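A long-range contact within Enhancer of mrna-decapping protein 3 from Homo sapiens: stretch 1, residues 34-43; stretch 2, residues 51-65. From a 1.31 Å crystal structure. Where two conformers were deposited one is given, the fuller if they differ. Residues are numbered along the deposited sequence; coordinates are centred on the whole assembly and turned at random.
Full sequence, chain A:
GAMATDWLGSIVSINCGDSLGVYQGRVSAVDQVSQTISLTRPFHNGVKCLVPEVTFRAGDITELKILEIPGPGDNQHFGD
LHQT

Stretch 1 (34-43) SQTISLTRPF
Stretch 2, residues 51-65: VPEVTFRAGDITELK

Residues 36-39 and 53-57 run as neighbouring antiparallel strands, their axes 157° apart in direction and 4.5 Å apart at closest approach. Backbone torsions are extended, phi -146° to -79° and psi 128° to 162°. The register pairs Thr36 with Arg57, Ile37 with Phe56, Ser38 with Thr55, Leu39 with Val54 and Thr40 with Glu53. CA-CA spacing alternates: 5.4 Å at the hydrogen-bonded pairs Ile37-Phe56 and Leu39-Val54, but 4.3 Å from Thr36 CA to Arg57 CA, 4.1 Å from Ser38 CA to Thr55 CA and 4.5 Å from Thr40 CA to Glu53 CA. Ile37 N donates to Phe56 O (2.9 Å) and Phe56 N to Ile37 O (2.8 Å); Leu39 N donates to Val54 O (2.8 Å) and Val54 N to Leu39 O (3.0 Å). The ladder extends beyond these pairs, with Ala58 N to Gln35 O at 2.8 Å and Arg41 N to Pro52 O at 2.7 Å. Gln35 (phi/psi 61/54) and Arg41 (47/48) are left-handed; the chain turns a corner at 40-41. After Arg57, residues 58-60 form a 3-10 turn.

Strand alternation separates the chemistry. One face carries Ile37 (t, t), Leu39 (m, t), Val54 (t) and Phe56 (m, chi2 87°). Leu39 CD1 lies 3.8 Å from Phe56 CE1, while Ile37 CG2 meets Ile61 CD1 at 3.7 Å; Ile61 is m, t. Beyond the corner, Pro42 CG reaches Val54 CG2 at 3.9 Å, extending the apolar packing.

The other face carries Thr36 (p), Ser38 (m), Thr40 (t), Glu53 (t, t), Thr55 (m) and Arg57 (m, t, m). Close CA spacing lets short hydroxyl side chains meet: Ser38 OG and Thr55 OG1 hydrogen-bond at 2.7 Å. A water bridges Thr40 OG1 (2.9 Å) and Pro52 O (2.7 Å), donating to the carbonyl. Within its own stretch, Arg57 NE forms a salt bridge with Asp60 OD2 at 3.0 Å, linking the strand's end to the turn.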

# COMPACT_ATOMS: atom_id res chain seq x y z
N SER A 34 12.55 -6.55 5.32
CA SER A 34 12.81 -5.12 5.10
C SER A 34 11.67 -4.25 5.68
O SER A 34 11.78 -3.03 5.71
CB SER A 34 13.00 -4.83 3.63
OG SER A 34 14.16 -5.50 3.14
N GLN A 35 10.59 -4.87 6.12
CA GLN A 35 9.49 -4.16 6.72
C GLN A 35 8.87 -3.17 5.73
O GLN A 35 8.71 -1.97 6.01
CB GLN A 35 9.91 -3.47 8.02
CG GLN A 35 10.34 -4.46 9.11
CD GLN A 35 10.67 -3.80 10.47
OE1 GLN A 35 11.22 -2.71 10.54
NE2 GLN A 35 10.33 -4.49 11.54
N THR A 36 8.50 -3.69 4.57
CA THR A 36 7.89 -2.88 3.51
C THR A 36 6.55 -3.44 3.07
O THR A 36 6.22 -4.61 3.22
CB THR A 36 8.82 -2.74 2.29
OG1 THR A 36 8.96 -3.99 1.69
CG2 THR A 36 10.21 -2.21 2.65
N ILE A 37 5.83 -2.56 2.42
CA ILE A 37 4.56 -2.89 1.84
C ILE A 37 4.47 -2.26 0.43
O ILE A 37 4.88 -1.10 0.23
CB ILE A 37 3.47 -2.45 2.78
CG1 ILE A 37 2.10 -2.89 2.30
CG2 ILE A 37 3.59 -0.94 3.04
CD1 ILE A 37 1.02 -2.64 3.34
N SER A 38 4.05 -3.07 -0.53
CA SER A 38 4.00 -2.64 -1.96
C SER A 38 2.59 -2.50 -2.43
O SER A 38 1.75 -3.39 -2.16
CB SER A 38 4.73 -3.66 -2.84
OG SER A 38 6.08 -3.87 -2.39
N LEU A 39 2.32 -1.41 -3.15
CA LEU A 39 1.02 -1.16 -3.78
C LEU A 39 1.15 -1.25 -5.29
O LEU A 39 2.08 -0.75 -5.88
CB LEU A 39 0.48 0.22 -3.44
CG LEU A 39 0.32 0.56 -1.95
CD1 LEU A 39 -0.32 1.91 -1.84
CD2 LEU A 39 -0.41 -0.58 -1.16
N THR A 40 0.19 -1.94 -5.91
CA THR A 40 0.17 -1.97 -7.37
C THR A 40 -0.79 -0.89 -7.91
O THR A 40 -1.84 -0.60 -7.35
CB THR A 40 -0.03 -3.42 -7.98
OG1 THR A 40 -0.48 -3.34 -9.35
CG2 THR A 40 -0.96 -4.27 -7.14
N ARG A 41 -0.37 -0.28 -8.98
CA ARG A 41 -1.17 0.73 -9.66
C ARG A 41 -1.75 1.76 -8.68
O ARG A 41 -2.96 2.03 -8.72
CB ARG A 41 -2.32 0.06 -10.46
CG ARG A 41 -1.79 -0.87 -11.54
CD ARG A 41 -2.88 -1.31 -12.49
NE ARG A 41 -3.17 -2.71 -12.29
CZ ARG A 41 -4.25 -3.21 -11.70
NH1 ARG A 41 -5.25 -2.44 -11.21
NH2 ARG A 41 -4.32 -4.53 -11.60
N PRO A 42 -0.94 2.30 -7.78
CA PRO A 42 -1.51 3.17 -6.81
C PRO A 42 -1.94 4.51 -7.37
O PRO A 42 -1.49 4.93 -8.44
CB PRO A 42 -0.36 3.42 -5.82
CG PRO A 42 0.80 3.23 -6.61
CD PRO A 42 0.52 2.18 -7.66
N PHE A 43 -2.86 5.14 -6.67
CA PHE A 43 -3.33 6.49 -6.86
C PHE A 43 -2.70 7.39 -5.79
O PHE A 43 -2.45 6.98 -4.67
CB PHE A 43 -4.86 6.56 -6.70
CG PHE A 43 -5.63 6.49 -7.99
CD1 PHE A 43 -5.53 5.39 -8.75
CD2 PHE A 43 -6.48 7.51 -8.37
CE1 PHE A 43 -6.22 5.30 -10.00
CE2 PHE A 43 -7.20 7.41 -9.59
CZ PHE A 43 -7.05 6.30 -10.37
N VAL A 51 4.16 5.29 -12.09
CA VAL A 51 4.86 4.02 -11.80
C VAL A 51 3.89 2.93 -11.35
O VAL A 51 3.02 3.22 -10.54
CB VAL A 51 5.98 4.26 -10.75
CG1 VAL A 51 6.58 2.94 -10.32
CG2 VAL A 51 7.00 5.23 -11.38
N PRO A 52 4.02 1.69 -11.86
CA PRO A 52 3.01 0.65 -11.62
C PRO A 52 3.09 -0.02 -10.25
O PRO A 52 2.18 -0.73 -9.88
CB PRO A 52 3.22 -0.37 -12.77
CG PRO A 52 4.61 -0.21 -13.10
CD PRO A 52 4.94 1.24 -12.93
N GLU A 53 4.21 0.13 -9.52
CA GLU A 53 4.38 -0.48 -8.20
C GLU A 53 5.18 0.42 -7.37
O GLU A 53 6.24 0.86 -7.80
CB GLU A 53 5.09 -1.81 -8.19
CG GLU A 53 5.05 -2.48 -6.81
CD GLU A 53 6.04 -3.62 -6.62
OE1 GLU A 53 6.50 -4.19 -7.61
OE2 GLU A 53 6.41 -3.93 -5.45
N VAL A 54 4.68 0.74 -6.19
CA VAL A 54 5.44 1.59 -5.25
C VAL A 54 5.55 0.89 -3.92
O VAL A 54 4.54 0.34 -3.45
CB VAL A 54 4.80 3.00 -5.08
CG1 VAL A 54 5.69 3.85 -4.09
CG2 VAL A 54 4.64 3.75 -6.41
N THR A 55 6.76 0.90 -3.36
CA THR A 55 7.05 0.15 -2.16
C THR A 55 7.47 1.13 -1.04
O THR A 55 8.35 1.98 -1.24
CB THR A 55 8.11 -0.89 -2.41
OG1 THR A 55 7.57 -1.85 -3.37
CG2 THR A 55 8.58 -1.58 -1.15
N PHE A 56 6.78 0.99 0.10
CA PHE A 56 6.92 1.90 1.23
C PHE A 56 7.49 1.16 2.41
O PHE A 56 7.10 0.03 2.66
CB PHE A 56 5.53 2.42 1.61
CG PHE A 56 4.77 3.06 0.47
CD1 PHE A 56 3.97 2.32 -0.42
CD2 PHE A 56 4.88 4.38 0.29
CE1 PHE A 56 3.32 2.95 -1.44
CE2 PHE A 56 4.21 5.03 -0.77
CZ PHE A 56 3.42 4.31 -1.60
N ARG A 57 8.34 1.82 3.20
CA ARG A 57 8.72 1.25 4.49
C ARG A 57 7.63 1.49 5.49
O ARG A 57 7.12 2.62 5.64
CB ARG A 57 10.02 1.86 4.97
CG ARG A 57 11.23 1.65 4.11
CD ARG A 57 12.55 2.17 4.80
NE ARG A 57 12.44 3.61 5.05
CZ ARG A 57 13.28 4.34 5.78
NH1 ARG A 57 14.36 3.81 6.35
NH2 ARG A 57 13.05 5.63 5.91
N ALA A 58 7.32 0.46 6.27
CA ALA A 58 6.26 0.58 7.28
C ALA A 58 6.53 1.70 8.27
O ALA A 58 5.63 2.39 8.68
CB ALA A 58 6.09 -0.73 8.04
N GLY A 59 7.81 1.93 8.53
CA GLY A 59 8.25 2.96 9.44
C GLY A 59 8.07 4.36 8.97
O GLY A 59 8.21 5.33 9.76
N ASP A 60 7.75 4.52 7.68
CA ASP A 60 7.42 5.82 7.12
C ASP A 60 5.94 6.14 7.08
O ASP A 60 5.57 7.22 6.63
CB ASP A 60 8.09 6.02 5.79
CG ASP A 60 9.59 6.00 5.90
OD1 ASP A 60 10.10 6.38 6.94
OD2 ASP A 60 10.24 5.60 4.96
N ILE A 61 5.09 5.18 7.44
CA ILE A 61 3.65 5.35 7.32
C ILE A 61 3.11 5.94 8.60
O ILE A 61 3.33 5.38 9.66
CB ILE A 61 3.02 3.97 7.00
CG1 ILE A 61 3.56 3.40 5.67
CG2 ILE A 61 1.56 4.12 6.95
CD1 ILE A 61 3.11 1.95 5.35
N THR A 62 2.35 7.01 8.48
CA THR A 62 1.73 7.61 9.64
C THR A 62 0.34 7.13 9.92
O THR A 62 -0.12 7.08 11.04
CB THR A 62 1.71 9.15 9.52
OG1 THR A 62 0.85 9.56 8.44
CG2 THR A 62 3.13 9.73 9.32
N GLU A 63 -0.36 6.62 8.88
CA GLU A 63 -1.70 6.04 9.00
C GLU A 63 -1.92 5.07 7.88
O GLU A 63 -1.65 5.38 6.70
CB GLU A 63 -2.82 7.06 8.96
CG GLU A 63 -4.27 6.46 9.14
CD GLU A 63 -5.39 7.45 9.01
OE1 GLU A 63 -5.12 8.64 8.65
OE2 GLU A 63 -6.57 7.05 9.25
N LEU A 64 -2.48 3.91 8.21
CA LEU A 64 -2.86 2.92 7.19
C LEU A 64 -4.37 2.77 7.34
O LEU A 64 -4.85 2.41 8.40
CB LEU A 64 -2.14 1.60 7.41
CG LEU A 64 -2.40 0.47 6.37
CD1 LEU A 64 -1.19 -0.45 6.34
CD2 LEU A 64 -3.70 -0.29 6.64
N LYS A 65 -5.11 3.03 6.27
CA LYS A 65 -6.56 2.80 6.29
C LYS A 65 -6.84 1.61 5.42
O LYS A 65 -6.38 1.52 4.27
CB LYS A 65 -7.39 3.97 5.83
CG LYS A 65 -7.01 5.34 6.31
CD LYS A 65 -7.97 6.35 5.71
CE LYS A 65 -7.44 7.76 5.77
NZ LYS A 65 -8.43 8.71 5.20
O HOH W 1 1.84 -3.06 -11.11